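Local coordinates for protein carbonic anhydrase (Trichomonas vaginalis, PDB 6Y04) that probably catalyses the reversible hydration of carbon dioxide to hydrogencarbonate as a zinc-dependent beta-class carbonic anhydrase, at residues 91-96 with 149-154; 142-147 with 176-181; 33-38 with 77-82; 39-44 with 169-174. All coordinates share one frame; numbering follows the deposited sequence.

Contact 1: residues 91-96 with 149-154; sequences IFIMGH and RCVREN. With ZN (zinc ion), chain C.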
loop_
_atom_site.group_PDB
_atom_site.type_symbol
_atom_site.label_atom_id
_atom_site.label_comp_id
_atom_site.label_asym_id
_atom_site.label_seq_id
_atom_site.Cartn_x
_atom_site.Cartn_y
_atom_site.Cartn_z
ATOM N N ILE A 91 5.313 12.953 6.523
ATOM C CA ILE A 91 5.140 11.970 5.468
ATOM C C ILE A 91 6.486 11.732 4.788
ATOM O O ILE A 91 7.151 12.677 4.367
ATOM C CB ILE A 91 4.057 12.406 4.456
ATOM C CG1 ILE A 91 2.686 12.603 5.110
ATOM C CG2 ILE A 91 3.985 11.440 3.279
ATOM C CD1 ILE A 91 1.685 13.326 4.225
ATOM N N PHE A 92 6.871 10.455 4.687
ATOM C CA PHE A 92 8.039 10.055 3.920
ATOM C C PHE A 92 7.592 9.277 2.688
ATOM O O PHE A 92 6.939 8.238 2.807
ATOM C CB PHE A 92 8.946 9.166 4.771
ATOM C CG PHE A 92 9.518 9.848 5.984
ATOM C CD1 PHE A 92 8.742 10.043 7.120
ATOM C CD2 PHE A 92 10.828 10.305 5.988
ATOM C CE1 PHE A 92 9.262 10.683 8.238
ATOM C CE2 PHE A 92 11.348 10.943 7.105
ATOM C CZ PHE A 92 10.568 11.128 8.227
ATOM N N ILE A 93 7.950 9.794 1.506
ATOM C CA ILE A 93 7.731 9.064 0.265
ATOM C C ILE A 93 9.045 8.427 -0.182
ATOM O O ILE A 93 10.031 9.118 -0.440
ATOM C CB ILE A 93 7.099 9.983 -0.800
ATOM C CG1 ILE A 93 5.722 10.463 -0.333
ATOM C CG2 ILE A 93 7.021 9.284 -2.151
ATOM C CD1 ILE A 93 5.342 11.807 -0.879
ATOM N N MET A 94 9.038 7.091 -0.268
ATOM C CA MET A 94 10.263 6.330 -0.460
ATOM C C MET A 94 10.157 5.440 -1.699
ATOM O O MET A 94 9.517 4.385 -1.667
ATOM C CB MET A 94 10.572 5.482 0.775
ATOM C CG MET A 94 11.819 4.651 0.617
ATOM S SD MET A 94 12.422 4.003 2.172
ATOM C CE MET A 94 11.134 2.815 2.543
ATOM N N GLY A 95 10.811 5.889 -2.779
ATOM C CA GLY A 95 10.928 5.122 -4.005
ATOM C C GLY A 95 12.148 4.209 -3.966
ATOM O O GLY A 95 12.877 4.182 -2.978
ATOM N N HIS A 96 12.367 3.458 -5.046
ATOM C CA HIS A 96 13.486 2.532 -5.072
ATOM C C HIS A 96 14.041 2.402 -6.484
ATOM O O HIS A 96 13.312 2.554 -7.461
ATOM C CB HIS A 96 13.082 1.177 -4.478
ATOM C CG HIS A 96 12.134 0.401 -5.333
ATOM N ND1 HIS A 96 12.539 -0.702 -6.056
ATOM C CD2 HIS A 96 10.815 0.562 -5.595
ATOM C CE1 HIS A 96 11.514 -1.194 -6.717
ATOM N NE2 HIS A 96 10.445 -0.435 -6.460
ATOM N N ARG A 149 5.997 16.606 -4.658
ATOM C CA ARG A 149 5.398 17.860 -5.091
ATOM C C ARG A 149 3.875 17.756 -5.059
ATOM O O ARG A 149 3.210 18.670 -4.585
ATOM C CB ARG A 149 5.922 18.281 -6.467
ATOM C CG ARG A 149 5.623 19.731 -6.814
ATOM C CD ARG A 149 5.721 20.039 -8.300
ATOM N NE ARG A 149 5.419 18.865 -9.114
ATOM C CZ ARG A 149 4.332 18.695 -9.868
ATOM N NH1 ARG A 149 3.420 19.651 -9.972
ATOM N NH2 ARG A 149 4.177 17.572 -10.549
ATOM N N CYS A 150 3.332 16.636 -5.552
ATOM C CA CYS A 150 1.889 16.485 -5.698
ATOM C C CYS A 150 1.197 16.372 -4.341
ATOM O O CYS A 150 0.063 16.817 -4.193
ATOM C CB CYS A 150 1.513 15.314 -6.602
ATOM S SG CYS A 150 1.792 15.665 -8.362
ATOM N N VAL A 151 1.874 15.775 -3.358
ATOM C CA VAL A 151 1.335 15.725 -2.011
ATOM C C VAL A 151 1.347 17.138 -1.424
ATOM O O VAL A 151 0.359 17.576 -0.838
ATOM C CB VAL A 151 2.070 14.702 -1.124
ATOM C CG1 VAL A 151 1.491 14.653 0.284
ATOM C CG2 VAL A 151 2.050 13.315 -1.742
ATOM N N ARG A 152 2.462 17.853 -1.626
ATOM C CA ARG A 152 2.630 19.212 -1.125
ATOM C C ARG A 152 1.505 20.119 -1.628
ATOM O O ARG A 152 0.881 20.826 -0.841
ATOM C CB ARG A 152 4.032 19.734 -1.462
ATOM C CG ARG A 152 4.309 21.173 -1.045
ATOM C CD ARG A 152 3.635 21.578 0.258
ATOM N NE ARG A 152 4.325 21.156 1.472
ATOM C CZ ARG A 152 3.730 20.683 2.564
ATOM N NH1 ARG A 152 2.418 20.522 2.609
ATOM N NH2 ARG A 152 4.463 20.349 3.605
ATOM N N GLU A 153 1.242 20.075 -2.939
ATOM C CA GLU A 153 0.315 20.991 -3.590
ATOM C C GLU A 153 -1.124 20.509 -3.444
ATOM O O GLU A 153 -2.032 21.129 -3.990
ATOM C CB GLU A 153 0.709 21.207 -5.052
ATOM C CG GLU A 153 1.804 22.249 -5.206
ATOM C CD GLU A 153 2.660 22.175 -6.463
ATOM O OE1 GLU A 153 2.170 21.661 -7.496
ATOM O OE2 GLU A 153 3.822 22.632 -6.403
ATOM N N ASN A 154 -1.317 19.403 -2.714
ATOM C CA ASN A 154 -2.655 18.897 -2.452
ATOM C C ASN A 154 -3.338 19.835 -1.459
ATOM O O ASN A 154 -2.828 20.060 -0.362
ATOM C CB ASN A 154 -2.661 17.433 -1.998
ATOM C CG ASN A 154 -4.042 16.807 -2.022
ATOM O OD1 ASN A 154 -4.959 17.298 -1.376
ATOM N ND2 ASN A 154 -4.207 15.717 -2.753
HETATM ZN ZN ZN C . 8.714 -0.537 -7.543
HETATM O O HOH W 1 8.374 -2.196 -8.602
#
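Val151, near the end of helix 140-152, presents both of its methyls to strand 90-96, and each meets a different isoleucine. Val151 CG2 lies 3.7 Å from Ile93 CD1, the tighter of the two contacts, in which the side chains slide past each other in opposite directions. Val151 CG1 faces Ile91 CD1 tip to tip at a looser 4.2 Å. The split follows from the valine's first torsion: with CG1 anti to the backbone N (chi1 -180°), CG2 lies beside that N and turns to Ile93. Both isoleucines, two residues apart on one face of the strand, send CG1 and its terminal CD1 toward the helix. Nothing polar crosses the contact, which buries 104 Å² and keeps the backbones well apart, the nearest CA atoms, those of Ile91 and Val151, being 9.2 Å from each other. On the solvent side, exposed Arg149 of the helix and Glu153 just beyond its end are joined by a weak, long salt bridge, with Arg149 NH1 3.4 Å from Glu153 OE1. At the far end of the strand His96 NE2 binds the zinc ion at 2.0 Å, alongside Cys37 and Cys99. Around the apolar cluster, Leu79 of helix 74-85 touches both Ile91 and Val151, while Ile163 of the adjoining strand 163-168 packs on Ile93 and Val151.

Contact 2: residues 142-147 with 176-181; sequences DNIKNS and TTIING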
loop_
_atom_site.group_PDB
_atom_site.type_symbol
_atom_site.label_atom_id
_atom_site.label_comp_id
_atom_site.label_asym_id
_atom_site.label_seq_id
_atom_site.Cartn_x
_atom_site.Cartn_y
_atom_site.Cartn_z
ATOM N N ASP A 142 12.836 10.896 -10.261
ATOM C CA ASP A 142 11.955 11.931 -10.766
ATOM C C ASP A 142 10.556 11.724 -10.193
ATOM O O ASP A 142 9.890 12.697 -9.855
ATOM C CB ASP A 142 12.079 12.094 -12.284
ATOM C CG ASP A 142 12.978 13.258 -12.700
ATOM O OD1 ASP A 142 14.148 13.341 -12.225
ATOM O OD2 ASP A 142 12.495 14.093 -13.489
ATOM N N ASN A 143 10.154 10.453 -10.049
ATOM C CA ASN A 143 8.865 10.081 -9.487
ATOM C C ASN A 143 8.790 10.497 -8.019
ATOM O O ASN A 143 7.741 10.949 -7.562
ATOM C CB ASN A 143 8.537 8.593 -9.675
ATOM C CG ASN A 143 7.225 8.198 -9.022
ATOM O OD1 ASN A 143 6.148 8.573 -9.496
ATOM N ND2 ASN A 143 7.298 7.468 -7.916
ATOM N N ILE A 144 9.899 10.333 -7.289
ATOM C CA ILE A 144 9.951 10.737 -5.893
ATOM C C ILE A 144 9.742 12.249 -5.808
ATOM O O ILE A 144 8.876 12.714 -5.070
ATOM C CB ILE A 144 11.264 10.305 -5.211
ATOM C CG1 ILE A 144 11.351 8.790 -5.022
ATOM C CG2 ILE A 144 11.439 11.030 -3.880
ATOM C CD1 ILE A 144 12.777 8.269 -4.918
ATOM N N LYS A 145 10.537 12.996 -6.582
ATOM C CA LYS A 145 10.497 14.451 -6.580
ATOM C C LYS A 145 9.091 14.940 -6.929
ATOM O O LYS A 145 8.574 15.848 -6.286
ATOM C CB LYS A 145 11.557 15.010 -7.535
ATOM C CG LYS A 145 12.955 15.145 -6.945
ATOM C CD LYS A 145 14.074 15.253 -7.970
ATOM C CE LYS A 145 15.387 15.681 -7.349
ATOM N NZ LYS A 145 16.549 15.445 -8.242
ATOM N N ASN A 146 8.478 14.315 -7.940
ATOM C CA ASN A 146 7.168 14.698 -8.452
ATOM C C ASN A 146 6.070 14.311 -7.457
ATOM O O ASN A 146 5.092 15.038 -7.283
ATOM C CB ASN A 146 6.950 14.117 -9.853
ATOM C CG ASN A 146 5.760 14.716 -10.579
ATOM O OD1 ASN A 146 5.904 15.702 -11.297
ATOM N ND2 ASN A 146 4.581 14.134 -10.406
ATOM N N SER A 147 6.242 13.164 -6.797
ATOM C CA SER A 147 5.271 12.684 -5.832
ATOM C C SER A 147 5.258 13.594 -4.612
ATOM O O SER A 147 4.193 13.960 -4.126
ATOM C CB SER A 147 5.546 11.261 -5.452
ATOM O OG SER A 147 5.109 10.401 -6.481
ATOM N N THR A 176 18.930 6.789 0.643
ATOM C CA THR A 176 19.508 8.106 0.431
ATOM C C THR A 176 18.386 9.148 0.412
ATOM O O THR A 176 17.366 8.948 -0.241
ATOM C CB THR A 176 20.427 8.154 -0.804
ATOM O OG1 THR A 176 19.824 8.915 -1.851
ATOM C CG2 THR A 176 20.848 6.802 -1.336
ATOM N N THR A 177 18.600 10.263 1.122
ATOM C CA THR A 177 17.672 11.379 1.175
ATOM C C THR A 177 17.642 12.082 -0.179
ATOM O O THR A 177 18.684 12.375 -0.756
ATOM C CB THR A 177 18.060 12.323 2.320
ATOM O OG1 THR A 177 18.011 11.534 3.508
ATOM C CG2 THR A 177 17.153 13.522 2.482
ATOM N N ILE A 178 16.434 12.338 -0.682
ATOM C CA ILE A 178 16.262 13.054 -1.937
ATOM C C ILE A 178 15.714 14.448 -1.640
ATOM O O ILE A 178 16.290 15.440 -2.081
ATOM C CB ILE A 178 15.363 12.260 -2.904
ATOM C CG1 ILE A 178 15.853 10.820 -3.103
ATOM C CG2 ILE A 178 15.203 12.995 -4.227
ATOM C CD1 ILE A 178 17.239 10.689 -3.714
ATOM N N ILE A 179 14.616 14.513 -0.869
ATOM C CA ILE A 179 14.058 15.791 -0.447
ATOM C C ILE A 179 13.894 15.811 1.069
ATOM O O ILE A 179 13.322 14.890 1.644
ATOM C CB ILE A 179 12.737 16.104 -1.180
ATOM C CG1 ILE A 179 12.973 16.343 -2.672
ATOM C CG2 ILE A 179 12.023 17.292 -0.555
ATOM C CD1 ILE A 179 11.702 16.437 -3.496
ATOM N N ASN A 180 14.400 16.874 1.704
ATOM C CA ASN A 180 14.160 17.153 3.113
ATOM C C ASN A 180 13.025 18.174 3.206
ATOM O O ASN A 180 13.145 19.274 2.676
ATOM C CB ASN A 180 15.436 17.660 3.794
ATOM C CG ASN A 180 15.264 18.067 5.246
ATOM O OD1 ASN A 180 14.252 18.655 5.632
ATOM N ND2 ASN A 180 16.257 17.759 6.063
ATOM N N GLY A 181 11.932 17.810 3.893
ATOM C CA GLY A 181 10.700 18.573 3.790
ATOM C C GLY A 181 10.424 19.507 4.967
ATOM O O GLY A 181 9.324 20.037 5.053
#
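Lys145 and Ile179 make the closest approach, with Ile179 CD1 3.9 Å from Lys145 CA and equally near Lys145 CG. The isoleucine reaches the helix by its longer branch: CG1 is anti to the carbonyl carbon and CD1 continues in an extended course (chi2 171°), placing the terminal methyl against the root of the lysine. Lys145 itself leaves the helix with CG beside its backbone N, and its extended aliphatic part crosses Ile178 at about a right angle. The atom met there is the short branch of Ile178, its CG2, which lies 4.1 Å from Lys145 CE and as far from Lys145 CG. Ile178 differs from its neighbour in that its longer branch is folded, with chi2 at -62°. One residue earlier than Lys145, Ile144 brings its own CG2 to 4.2 Å from Ile178 CB, on the buried side of the contact, whereas Lys145 is exposed. Within the helix, Asn143 O accepts from both Ser147 N and Ser147 OG, which approach from opposite faces of the carbonyl plane; the OG bond measures 2.9 Å. Ser147 OG also bonds Ile67 of a loop. The axes of 142-147 and 176-179 pass 8.8 Å apart at a crossing angle of -47°. Two consecutive strand residues can both point at the helix because Ile178 and Ile179 together face Gly165 of strand 163-168, the geometry of a classic beta bulge, here in the antiparallel strand 175-179, outermost within this chain.

Contact 3: residues 33-38 with 77-82; sequences AIVTCM and VSLLVS. With ZN (zinc ion), chain C.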
loop_
_atom_site.group_PDB
_atom_site.type_symbol
_atom_site.label_atom_id
_atom_site.label_comp_id
_atom_site.label_asym_id
_atom_site.label_seq_id
_atom_site.Cartn_x
_atom_site.Cartn_y
_atom_site.Cartn_z
ATOM N N ALA A 33 4.019 8.691 8.417
ATOM C CA ALA A 33 3.498 7.838 7.367
ATOM C C ALA A 33 4.611 7.566 6.357
ATOM O O ALA A 33 5.309 8.494 5.942
ATOM C CB ALA A 33 2.315 8.514 6.709
ATOM N N ILE A 34 4.763 6.290 5.969
ATOM C CA ILE A 34 5.665 5.882 4.899
ATOM C C ILE A 34 4.834 5.489 3.678
ATOM O O ILE A 34 3.929 4.665 3.797
ATOM C CB ILE A 34 6.574 4.714 5.332
ATOM C CG1 ILE A 34 7.172 4.896 6.733
ATOM C CG2 ILE A 34 7.637 4.423 4.281
ATOM C CD1 ILE A 34 8.159 6.044 6.881
ATOM N N VAL A 35 5.169 6.070 2.513
ATOM C CA VAL A 35 4.632 5.624 1.232
ATOM C C VAL A 35 5.748 4.950 0.438
ATOM O O VAL A 35 6.762 5.573 0.138
ATOM C CB VAL A 35 3.974 6.773 0.433
ATOM C CG1 VAL A 35 3.424 6.294 -0.907
ATOM C CG2 VAL A 35 2.882 7.476 1.236
ATOM N N THR A 36 5.560 3.673 0.099
ATOM C CA THR A 36 6.603 2.963 -0.623
ATOM C C THR A 36 5.981 2.033 -1.662
ATOM O O THR A 36 4.770 2.065 -1.880
ATOM C CB THR A 36 7.635 2.345 0.334
ATOM O OG1 THR A 36 8.817 2.080 -0.422
ATOM C CG2 THR A 36 7.152 1.086 1.024
ATOM N N CYS A 37 6.835 1.228 -2.306
ATOM C CA CYS A 37 6.430 0.406 -3.433
ATOM C C CYS A 37 5.985 -0.977 -2.955
ATOM O O CYS A 37 6.342 -1.424 -1.866
ATOM C CB CYS A 37 7.561 0.256 -4.441
ATOM S SG CYS A 37 7.021 -0.621 -5.932
ATOM N N MET A 38 5.210 -1.659 -3.801
ATOM C CA MET A 38 4.702 -2.979 -3.465
ATOM C C MET A 38 5.779 -4.044 -3.687
ATOM O O MET A 38 5.536 -5.216 -3.419
ATOM C CB MET A 38 3.478 -3.314 -4.322
ATOM C CG MET A 38 3.829 -3.561 -5.770
ATOM S SD MET A 38 2.405 -3.966 -6.789
ATOM C CE MET A 38 3.217 -4.482 -8.303
ATOM N N VAL A 77 -5.883 9.385 0.086
ATOM C CA VAL A 77 -6.871 9.171 1.136
ATOM C C VAL A 77 -6.196 8.578 2.376
ATOM O O VAL A 77 -6.500 8.976 3.501
ATOM C CB VAL A 77 -8.039 8.290 0.638
ATOM C CG1 VAL A 77 -8.940 7.791 1.765
ATOM C CG2 VAL A 77 -8.854 9.007 -0.424
ATOM N N SER A 78 -5.280 7.624 2.153
ATOM C CA SER A 78 -4.498 7.007 3.214
ATOM C C SER A 78 -3.736 8.062 4.010
ATOM O O SER A 78 -3.652 7.972 5.230
ATOM C CB SER A 78 -3.563 5.963 2.658
ATOM O OG SER A 78 -4.295 4.891 2.079
ATOM N N LEU A 79 -3.204 9.068 3.310
ATOM C CA LEU A 79 -2.466 10.141 3.958
ATOM C C LEU A 79 -3.397 11.047 4.765
ATOM O O LEU A 79 -3.024 11.496 5.848
ATOM C CB LEU A 79 -1.668 10.918 2.903
ATOM C CG LEU A 79 -0.515 10.122 2.286
ATOM C CD1 LEU A 79 0.100 10.850 1.105
ATOM C CD2 LEU A 79 0.536 9.777 3.333
ATOM N N LEU A 80 -4.610 11.291 4.245
ATOM C CA LEU A 80 -5.581 12.130 4.936
ATOM C C LEU A 80 -6.005 11.460 6.240
ATOM O O LEU A 80 -6.080 12.112 7.282
ATOM C CB LEU A 80 -6.795 12.403 4.036
ATOM C CG LEU A 80 -6.505 13.168 2.744
ATOM C CD1 LEU A 80 -7.730 13.211 1.832
ATOM C CD2 LEU A 80 -6.008 14.575 3.036
ATOM N N VAL A 81 -6.269 10.153 6.166
ATOM C CA VAL A 81 -6.643 9.379 7.336
ATOM C C VAL A 81 -5.484 9.387 8.332
ATOM O O VAL A 81 -5.696 9.573 9.530
ATOM C CB VAL A 81 -7.067 7.946 6.957
ATOM C CG1 VAL A 81 -7.339 7.096 8.187
ATOM C CG2 VAL A 81 -8.286 7.953 6.042
ATOM N N SER A 82 -4.260 9.195 7.827
ATOM C CA SER A 82 -3.090 9.170 8.690
ATOM C C SER A 82 -2.995 10.470 9.486
ATOM O O SER A 82 -2.786 10.442 10.701
ATOM C CB SER A 82 -1.827 8.919 7.901
ATOM O OG SER A 82 -1.810 7.594 7.394
HETATM ZN ZN ZN C . 8.714 -0.537 -7.543
HETATM O O HOH W 1 8.374 -2.196 -8.602
#
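Leu79 serves strand 32-36 with a single methyl: its CD2 lies 3.9 Å from Val35 CG2 and 4.0 Å from Ala33 CB. The leucine starts off along the flank of its helix, but CG stands anti to the carbonyl carbon (chi1 -69°) and the terminal branch swings in over the strand, crossing the Val35 side chain at about a right angle. Val35 answers with the methyl beside its backbone N, since CG1 takes the anti position. Ala33 and Val35, two residues apart, thus form one apolar face of the strand. Segments 33-36 and 77-82 run nearly antiparallel, at 169° with axes 9.8 Å apart, as fits the beta-alpha-beta crossover in which helix 74-85 links the parallel strands 57-61 and 90-96, passing over strand 32-36 between them. Ser82, one turn beyond Leu79, borders Ala33 CB with its OG at 4.3 Å. That hydroxyl donates to Ser78 O over 2.9 Å, tilted 32° from the carbonyl plane and on the opposite face from Ser82 N. Further along 33-38, Cys37 SG binds the zinc ion at 2.3 Å. Ser82 also packs against Met38 of the second subunit.

Contact 4: residues 39-44 with 169-174; sequences DTRLVN and HPDTGK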
loop_
_atom_site.group_PDB
_atom_site.type_symbol
_atom_site.label_atom_id
_atom_site.label_comp_id
_atom_site.label_asym_id
_atom_site.label_seq_id
_atom_site.Cartn_x
_atom_site.Cartn_y
_atom_site.Cartn_z
ATOM N N ASP A 39 6.959 -3.625 -4.167
ATOM C CA ASP A 39 8.022 -4.515 -4.618
ATOM C C ASP A 39 8.259 -5.640 -3.612
ATOM O O ASP A 39 8.370 -5.403 -2.408
ATOM C CB ASP A 39 9.300 -3.734 -4.956
ATOM C CG ASP A 39 10.342 -4.535 -5.728
ATOM O OD1 ASP A 39 10.939 -5.448 -5.133
ATOM O OD2 ASP A 39 10.547 -4.243 -6.928
ATOM N N THR A 40 8.363 -6.868 -4.139
ATOM C CA THR A 40 8.520 -8.065 -3.322
ATOM C C THR A 40 9.739 -7.969 -2.399
ATOM O O THR A 40 9.744 -8.567 -1.328
ATOM C CB THR A 40 8.579 -9.332 -4.187
ATOM O OG1 THR A 40 8.344 -10.419 -3.293
ATOM C CG2 THR A 40 9.894 -9.522 -4.913
ATOM N N ARG A 41 10.756 -7.202 -2.817
ATOM C CA ARG A 41 12.050 -7.160 -2.153
ATOM C C ARG A 41 12.019 -6.255 -0.919
ATOM O O ARG A 41 12.940 -6.307 -0.100
ATOM C CB ARG A 41 13.133 -6.706 -3.142
ATOM C CG ARG A 41 13.495 -7.761 -4.180
ATOM C CD ARG A 41 14.360 -7.237 -5.310
ATOM N NE ARG A 41 13.624 -6.247 -6.074
ATOM C CZ ARG A 41 14.072 -5.641 -7.165
ATOM N NH1 ARG A 41 15.274 -5.933 -7.634
ATOM N NH2 ARG A 41 13.315 -4.743 -7.777
ATOM N N LEU A 42 10.972 -5.416 -0.806
ATOM C CA LEU A 42 10.874 -4.460 0.286
ATOM C C LEU A 42 10.078 -5.047 1.449
ATOM O O LEU A 42 10.119 -4.502 2.550
ATOM C CB LEU A 42 10.263 -3.150 -0.215
ATOM C CG LEU A 42 11.013 -2.467 -1.360
ATOM C CD1 LEU A 42 10.279 -1.208 -1.818
ATOM C CD2 LEU A 42 12.445 -2.148 -0.963
ATOM N N VAL A 43 9.390 -6.171 1.206
ATOM C CA VAL A 43 8.587 -6.850 2.217
ATOM C C VAL A 43 9.509 -7.439 3.284
ATOM O O VAL A 43 10.398 -8.224 2.969
ATOM C CB VAL A 43 7.706 -7.946 1.580
ATOM C CG1 VAL A 43 6.936 -8.762 2.618
ATOM C CG2 VAL A 43 6.775 -7.383 0.516
ATOM N N ASN A 44 9.270 -7.066 4.545
ATOM C CA ASN A 44 10.103 -7.457 5.674
ATOM C C ASN A 44 11.539 -7.003 5.448
ATOM O O ASN A 44 12.483 -7.758 5.685
ATOM C CB ASN A 44 10.049 -8.959 5.972
ATOM C CG ASN A 44 8.753 -9.379 6.627
ATOM O OD1 ASN A 44 8.112 -8.600 7.337
ATOM N ND2 ASN A 44 8.367 -10.622 6.402
ATOM N N HIS A 169 17.612 1.265 -2.006
ATOM C CA HIS A 169 18.097 0.250 -2.923
ATOM C C HIS A 169 17.521 -1.109 -2.536
ATOM O O HIS A 169 17.723 -1.584 -1.419
ATOM C CB HIS A 169 19.630 0.243 -2.983
ATOM C CG HIS A 169 20.131 -0.583 -4.120
ATOM N ND1 HIS A 169 19.935 -1.959 -4.180
ATOM C CD2 HIS A 169 20.782 -0.246 -5.254
ATOM C CE1 HIS A 169 20.445 -2.427 -5.298
ATOM N NE2 HIS A 169 20.978 -1.398 -5.966
ATOM N N PRO A 170 16.817 -1.804 -3.454
ATOM C CA PRO A 170 16.080 -3.016 -3.087
ATOM C C PRO A 170 16.948 -4.229 -2.738
ATOM O O PRO A 170 16.448 -5.199 -2.166
ATOM C CB PRO A 170 15.177 -3.261 -4.307
ATOM C CG PRO A 170 15.912 -2.620 -5.464
ATOM C CD PRO A 170 16.690 -1.457 -4.879
ATOM N N ASP A 171 18.251 -4.158 -3.039
ATOM C CA ASP A 171 19.161 -5.257 -2.737
ATOM C C ASP A 171 19.930 -4.993 -1.447
ATOM O O ASP A 171 19.926 -5.833 -0.555
ATOM C CB ASP A 171 20.132 -5.513 -3.887
ATOM C CG ASP A 171 19.454 -6.091 -5.112
ATOM O OD1 ASP A 171 18.591 -6.984 -4.935
ATOM O OD2 ASP A 171 19.791 -5.649 -6.232
ATOM N N THR A 172 20.600 -3.836 -1.375
ATOM C CA THR A 172 21.498 -3.506 -0.279
ATOM C C THR A 172 20.703 -2.935 0.890
ATOM O O THR A 172 21.063 -3.151 2.047
ATOM C CB THR A 172 22.570 -2.486 -0.700
ATOM O OG1 THR A 172 21.935 -1.241 -0.988
ATOM C CG2 THR A 172 23.395 -2.926 -1.890
ATOM N N GLY A 173 19.638 -2.189 0.559
ATOM C CA GLY A 173 18.789 -1.543 1.545
ATOM C C GLY A 173 19.291 -0.150 1.911
ATOM O O GLY A 173 18.788 0.457 2.851
ATOM N N LYS A 174 20.282 0.349 1.160
ATOM C CA LYS A 174 20.820 1.683 1.378
ATOM C C LYS A 174 19.750 2.729 1.065
ATOM O O LYS A 174 19.149 2.713 -0.009
ATOM C CB LYS A 174 22.081 1.894 0.531
ATOM C CG LYS A 174 22.738 3.262 0.662
ATOM C CD LYS A 174 24.016 3.379 -0.139
ATOM C CE LYS A 174 24.283 4.804 -0.567
ATOM N NZ LYS A 174 25.400 4.867 -1.538
HETATM O O HOH W 2 17.511 -7.789 -7.069
#
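Van der Waals contact carries most of this meeting of Arg41 with Pro170, which lie side by side and point the same way. Pro170 CB sits over the centre of one guanidinium face, 3.8 Å above its plane, and Pro170 CG is 3.9 Å from Arg41 CZ. Leu42 adds a looser touch, its CD2 4.3 Å from Pro170 CA. Charged bonds hold the guanidinium's rotation: Arg41 grips Asp39 side-on, NE to OD1 at 3.0 Å and NH2 to OD2 at 2.9 Å, both nearly straight (178° and 172°). The Asp39 oxygens lie in the guanidinium plane, whereas the nitrogens meet the carboxylate on its syn side, tilted out of its plane. Asp39 OD1 also accepts from Arg41 N on its anti lone pair, closing an Asx turn. Such an Asp-Arg pair beside the zinc is a familiar feature of beta-class carbonic anhydrases; Asp39 is also predicted to bind the metal, but here Cys37, His96 and Cys99 hold it with a water. Another water links the segments, accepting from Arg41 NH1 at 3.0 Å; its 2.5 Å approach to Asp171 OD1 is unusually short and doubtful in detail. Arg54 of the second subunit bonds Arg41 O.

Overall arrangement
Contacts 1, 2 and 3 all pack helices against the same sheet, while contact 4 joins loops beyond strands 32-36 and 163-168. Contacts 1 and 2 share helix 140-152 and have centres about 7 Å apart; Ile144 CG1 lies 3.7 Å from Gly95 N. Contacts 1 and 3 use neighbouring strands, with Met94 N 2.8 Å from Val35 O, and supply His96 and Cys37 to one zinc ion with its shared water. Contact 4, although its centre is about 19 Å from that of contact 1, reaches the zinc ligand His96: Asp39 OD2 is 3.2 Å from His96 CE1, and Pro170 CG is 3.9 Å from His96 ND1. Contacts 2 and 3 do not touch.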